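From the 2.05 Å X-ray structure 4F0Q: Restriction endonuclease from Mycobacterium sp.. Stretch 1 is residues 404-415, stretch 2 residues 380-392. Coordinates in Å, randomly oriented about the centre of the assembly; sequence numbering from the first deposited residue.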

# COMPACT_ATOMS: atom_id res chain seq x y z
N TYR A 404 -9.36 -0.54 6.73
CA TYR A 404 -8.70 -1.78 6.35
C TYR A 404 -8.26 -1.75 4.89
O TYR A 404 -9.09 -1.61 3.99
CB TYR A 404 -9.62 -2.98 6.58
CG TYR A 404 -9.88 -3.29 8.04
CD1 TYR A 404 -9.05 -2.80 9.03
CD2 TYR A 404 -10.96 -4.09 8.41
CE1 TYR A 404 -9.29 -3.09 10.36
CE2 TYR A 404 -11.20 -4.38 9.74
CZ TYR A 404 -10.37 -3.87 10.71
OH TYR A 404 -10.61 -4.16 12.03
N PRO A 405 -6.95 -1.86 4.65
CA PRO A 405 -6.40 -1.87 3.29
C PRO A 405 -6.63 -3.20 2.59
O PRO A 405 -5.67 -3.93 2.33
CB PRO A 405 -4.90 -1.65 3.52
CG PRO A 405 -4.65 -2.23 4.87
CD PRO A 405 -5.89 -1.94 5.67
N VAL A 406 -7.88 -3.51 2.28
CA VAL A 406 -8.22 -4.77 1.62
C VAL A 406 -9.11 -4.54 0.40
O VAL A 406 -10.13 -3.85 0.48
CB VAL A 406 -8.89 -5.76 2.60
CG1 VAL A 406 -10.02 -5.08 3.37
CG2 VAL A 406 -9.39 -6.99 1.86
N VAL A 407 -8.71 -5.10 -0.73
CA VAL A 407 -9.49 -5.01 -1.95
C VAL A 407 -10.58 -6.08 -1.95
O VAL A 407 -10.31 -7.26 -1.74
CB VAL A 407 -8.60 -5.19 -3.20
CG1 VAL A 407 -9.44 -5.14 -4.47
CG2 VAL A 407 -7.52 -4.12 -3.23
N LEU A 408 -11.82 -5.65 -2.18
CA LEU A 408 -12.95 -6.57 -2.17
C LEU A 408 -13.35 -7.00 -3.58
O LEU A 408 -13.64 -6.16 -4.44
CB LEU A 408 -14.15 -5.93 -1.47
CG LEU A 408 -13.97 -5.58 0.01
CD1 LEU A 408 -15.27 -5.07 0.60
CD2 LEU A 408 -13.46 -6.78 0.79
N ILE A 409 -13.37 -8.30 -3.81
CA ILE A 409 -13.81 -8.86 -5.08
C ILE A 409 -14.96 -9.85 -4.85
O ILE A 409 -14.73 -11.01 -4.51
CB ILE A 409 -12.66 -9.57 -5.83
CG1 ILE A 409 -11.47 -8.62 -6.00
CG2 ILE A 409 -13.14 -10.07 -7.18
CD1 ILE A 409 -10.33 -9.21 -6.79
N ALA A 410 -16.18 -9.36 -5.02
CA ALA A 410 -17.37 -10.17 -4.80
C ALA A 410 -17.82 -10.86 -6.09
O ALA A 410 -17.07 -10.91 -7.07
CB ALA A 410 -18.50 -9.33 -4.23
N GLY A 411 -19.05 -11.38 -6.08
CA GLY A 411 -19.57 -12.17 -7.18
C GLY A 411 -19.62 -11.47 -8.53
O GLY A 411 -19.22 -12.05 -9.54
N GLY A 412 -20.12 -10.24 -8.55
CA GLY A 412 -20.24 -9.49 -9.78
C GLY A 412 -18.89 -9.16 -10.39
O GLY A 412 -18.67 -9.38 -11.59
N THR A 413 -17.98 -8.65 -9.57
CA THR A 413 -16.64 -8.31 -10.01
C THR A 413 -15.90 -9.55 -10.50
O THR A 413 -15.23 -9.51 -11.53
CB THR A 413 -15.83 -7.64 -8.88
OG1 THR A 413 -16.56 -6.51 -8.37
CG2 THR A 413 -14.48 -7.17 -9.40
N LEU A 414 -16.03 -10.64 -9.75
CA LEU A 414 -15.41 -11.91 -10.12
C LEU A 414 -15.93 -12.41 -11.46
O LEU A 414 -15.15 -12.83 -12.31
CB LEU A 414 -15.66 -12.96 -9.03
CG LEU A 414 -15.25 -14.39 -9.39
CD1 LEU A 414 -13.74 -14.51 -9.54
CD2 LEU A 414 -15.77 -15.37 -8.34
N ALA A 415 -17.24 -12.38 -11.63
CA ALA A 415 -17.87 -12.85 -12.87
C ALA A 415 -17.44 -12.01 -14.07
O ALA A 415 -17.08 -12.55 -15.11
CB ALA A 415 -19.38 -12.84 -12.73
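Stretch 2 380-392: GWIGVYVTTGSFS

Parallel β-strands exchange hydrogen bonds in a staggered ladder, in which one residue of a strand reaches two residues of its neighbour, and their side chains sort by alternation onto the two faces of the sheet. The pairing of residues 380-392 with residues 404-415 in this restriction endonuclease illustrates the principle well. The strand running through Ile382 to Val386 lies alongside strand 406-409, in the same direction: the axes diverge by only 15° (signed crossing angle -15°) and approach to 4.3 Å. The register is simple, Val406 facing Gly383, Val407 facing Val384, Leu408 facing Tyr385 and Ile409 facing Val386.

The ladder begins where Gly383 N donates to Pro405 O at 3.0 Å. Val407 then serves as a double rung, its N donating to Gly383 O at 2.9 Å and its O accepting from Tyr385 N at 2.9 Å. Ile409 repeats the pattern two residues later: Ile409 N donates to Tyr385 O and Thr387 N donates to Ile409 O, both at 2.9 Å. The intervening residues of stretch 2 add weaker support through their α-carbons, with Val384 CA 3.3 Å from Val407 O and Val386 CA 3.4 Å from Ile409 O.

Of all the residues, Ile409 has the largest area covered by the partner stretch. Its side chain, in the m rotamer at chi1 and t at chi2, shares a face with Val407, Val384 and Val386, and its CD1 lies 3.7 Å from Val384 CG2 and equally 3.7 Å from Val386 CG2. The terminal methyl thus packs against two valines that are two residues apart, as the spacing of side chains on one face of a strand allows. Val407 continues this apolar row, its CB 4.2 Å from Val384 CB. Leu414, on the helix that follows strand 406-409, adds to it from beyond the strand: its CD1 is 3.9 Å from Val386 CG1. That helix runs almost perpendicular to the stretch 2 strand, at 86°, with the axes 8.1 Å apart.

Phe391 has the most covered surface in stretch 2. After this strand, the chain passes through Thr388 and Gly389, where Gly389 N donates to Thr387 OG1 at 3.2 Å, and in the short strand 390-391 the CA-to-CB bond of Phe391 points toward stretch 1, and its ring packs against Leu408. Leu408, on the same face as Val406 and Tyr385, places CD2 over the ring, 3.7 Å from the centroid of Phe391 and 12° off its normal, a CH-π contact; Leu408 CB also lies 3.6 Å from Phe391 CE2. Ala410 CB is 4.2 Å from that same Phe391 CE2.

The pairing closes at the start of the helix. Gly411 N donates to Gly389 O at 2.9 Å, and Gly411 CA lies 3.4 Å from Thr388 O. A β-carbon at Gly411 would fall 2.6 Å from Thr388 O, a clash, so the close approach of the turn depends on the absence of a side chain here.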

# COMPACT_ATOMS: atom_id res chain seq x y z
N GLY A 380 2.79 -1.61 4.62
CA GLY A 380 3.38 -1.86 3.32
C GLY A 380 2.78 -3.10 2.68
O GLY A 380 3.20 -3.51 1.60
N TRP A 381 1.80 -3.69 3.35
CA TRP A 381 1.09 -4.84 2.82
C TRP A 381 -0.36 -4.48 2.53
O TRP A 381 -0.96 -3.67 3.24
CB TRP A 381 1.12 -6.01 3.81
CG TRP A 381 2.46 -6.67 3.95
CD1 TRP A 381 3.65 -6.21 3.49
CD2 TRP A 381 2.73 -7.92 4.59
NE1 TRP A 381 4.66 -7.09 3.81
CE2 TRP A 381 4.11 -8.15 4.49
CE3 TRP A 381 1.93 -8.86 5.25
CZ2 TRP A 381 4.72 -9.29 5.02
CZ3 TRP A 381 2.54 -9.99 5.78
CH2 TRP A 381 3.92 -10.19 5.66
N ILE A 382 -0.92 -5.07 1.48
CA ILE A 382 -2.35 -4.93 1.20
C ILE A 382 -2.98 -6.30 1.08
O ILE A 382 -2.29 -7.30 0.89
CB ILE A 382 -2.61 -4.13 -0.09
CG1 ILE A 382 -2.11 -4.90 -1.31
CG2 ILE A 382 -1.97 -2.75 -0.00
CD1 ILE A 382 -2.59 -4.33 -2.62
N GLY A 383 -4.30 -6.36 1.19
CA GLY A 383 -5.01 -7.62 1.09
C GLY A 383 -5.98 -7.65 -0.07
O GLY A 383 -6.25 -6.62 -0.69
N VAL A 384 -6.49 -8.84 -0.38
CA VAL A 384 -7.52 -8.99 -1.40
C VAL A 384 -8.39 -10.21 -1.11
O VAL A 384 -7.88 -11.31 -0.89
CB VAL A 384 -6.93 -9.05 -2.83
CG1 VAL A 384 -5.82 -10.08 -2.91
CG2 VAL A 384 -8.02 -9.33 -3.85
N TYR A 385 -9.70 -10.02 -1.09
CA TYR A 385 -10.63 -11.09 -0.76
C TYR A 385 -11.55 -11.39 -1.94
O TYR A 385 -12.39 -10.58 -2.31
CB TYR A 385 -11.45 -10.73 0.48
CG TYR A 385 -11.93 -11.91 1.30
CD1 TYR A 385 -12.55 -13.00 0.69
CD2 TYR A 385 -11.74 -11.95 2.67
CE1 TYR A 385 -12.99 -14.08 1.44
CE2 TYR A 385 -12.17 -13.03 3.42
CZ TYR A 385 -12.79 -14.09 2.80
OH TYR A 385 -13.22 -15.16 3.55
N VAL A 386 -11.37 -12.57 -2.53
CA VAL A 386 -12.17 -13.01 -3.67
C VAL A 386 -13.21 -14.04 -3.25
O VAL A 386 -12.88 -15.08 -2.66
CB VAL A 386 -11.29 -13.59 -4.78
CG1 VAL A 386 -12.13 -14.01 -5.97
CG2 VAL A 386 -10.22 -12.59 -5.19
N THR A 387 -14.47 -13.75 -3.54
CA THR A 387 -15.56 -14.65 -3.18
C THR A 387 -16.65 -14.65 -4.25
O THR A 387 -16.82 -13.67 -4.98
CB THR A 387 -16.17 -14.29 -1.81
OG1 THR A 387 -17.26 -15.17 -1.51
CG2 THR A 387 -16.66 -12.85 -1.80
N THR A 388 -17.38 -15.75 -4.34
CA THR A 388 -18.48 -15.87 -5.29
C THR A 388 -19.74 -15.19 -4.76
O THR A 388 -20.66 -14.88 -5.51
CB THR A 388 -18.80 -17.34 -5.60
OG1 THR A 388 -18.99 -18.06 -4.38
CG2 THR A 388 -17.66 -17.98 -6.38
N GLY A 389 -19.77 -14.95 -3.45
CA GLY A 389 -20.90 -14.30 -2.81
C GLY A 389 -20.65 -12.82 -2.58
O GLY A 389 -20.01 -12.15 -3.40
N SER A 390 -21.17 -12.31 -1.47
CA SER A 390 -21.02 -10.90 -1.14
C SER A 390 -20.39 -10.73 0.24
O SER A 390 -20.24 -11.69 0.99
CB SER A 390 -22.37 -10.19 -1.18
OG SER A 390 -22.96 -10.28 -2.46
N PHE A 391 -20.02 -9.49 0.57
CA PHE A 391 -19.53 -9.18 1.90
C PHE A 391 -20.64 -8.52 2.71
O PHE A 391 -21.36 -7.66 2.20
CB PHE A 391 -18.31 -8.25 1.82
CG PHE A 391 -17.15 -8.83 1.06
CD1 PHE A 391 -16.26 -9.69 1.68
CD2 PHE A 391 -16.97 -8.53 -0.28
CE1 PHE A 391 -15.19 -10.23 0.97
CE2 PHE A 391 -15.91 -9.06 -0.99
CZ PHE A 391 -15.02 -9.91 -0.36
N SER A 392 -20.79 -8.94 3.96
CA SER A 392 -21.84 -8.42 4.83
C SER A 392 -21.68 -6.92 5.05
O SER A 392 -20.59 -6.37 4.87
CB SER A 392 -21.84 -9.15 6.17
OG SER A 392 -20.62 -8.96 6.86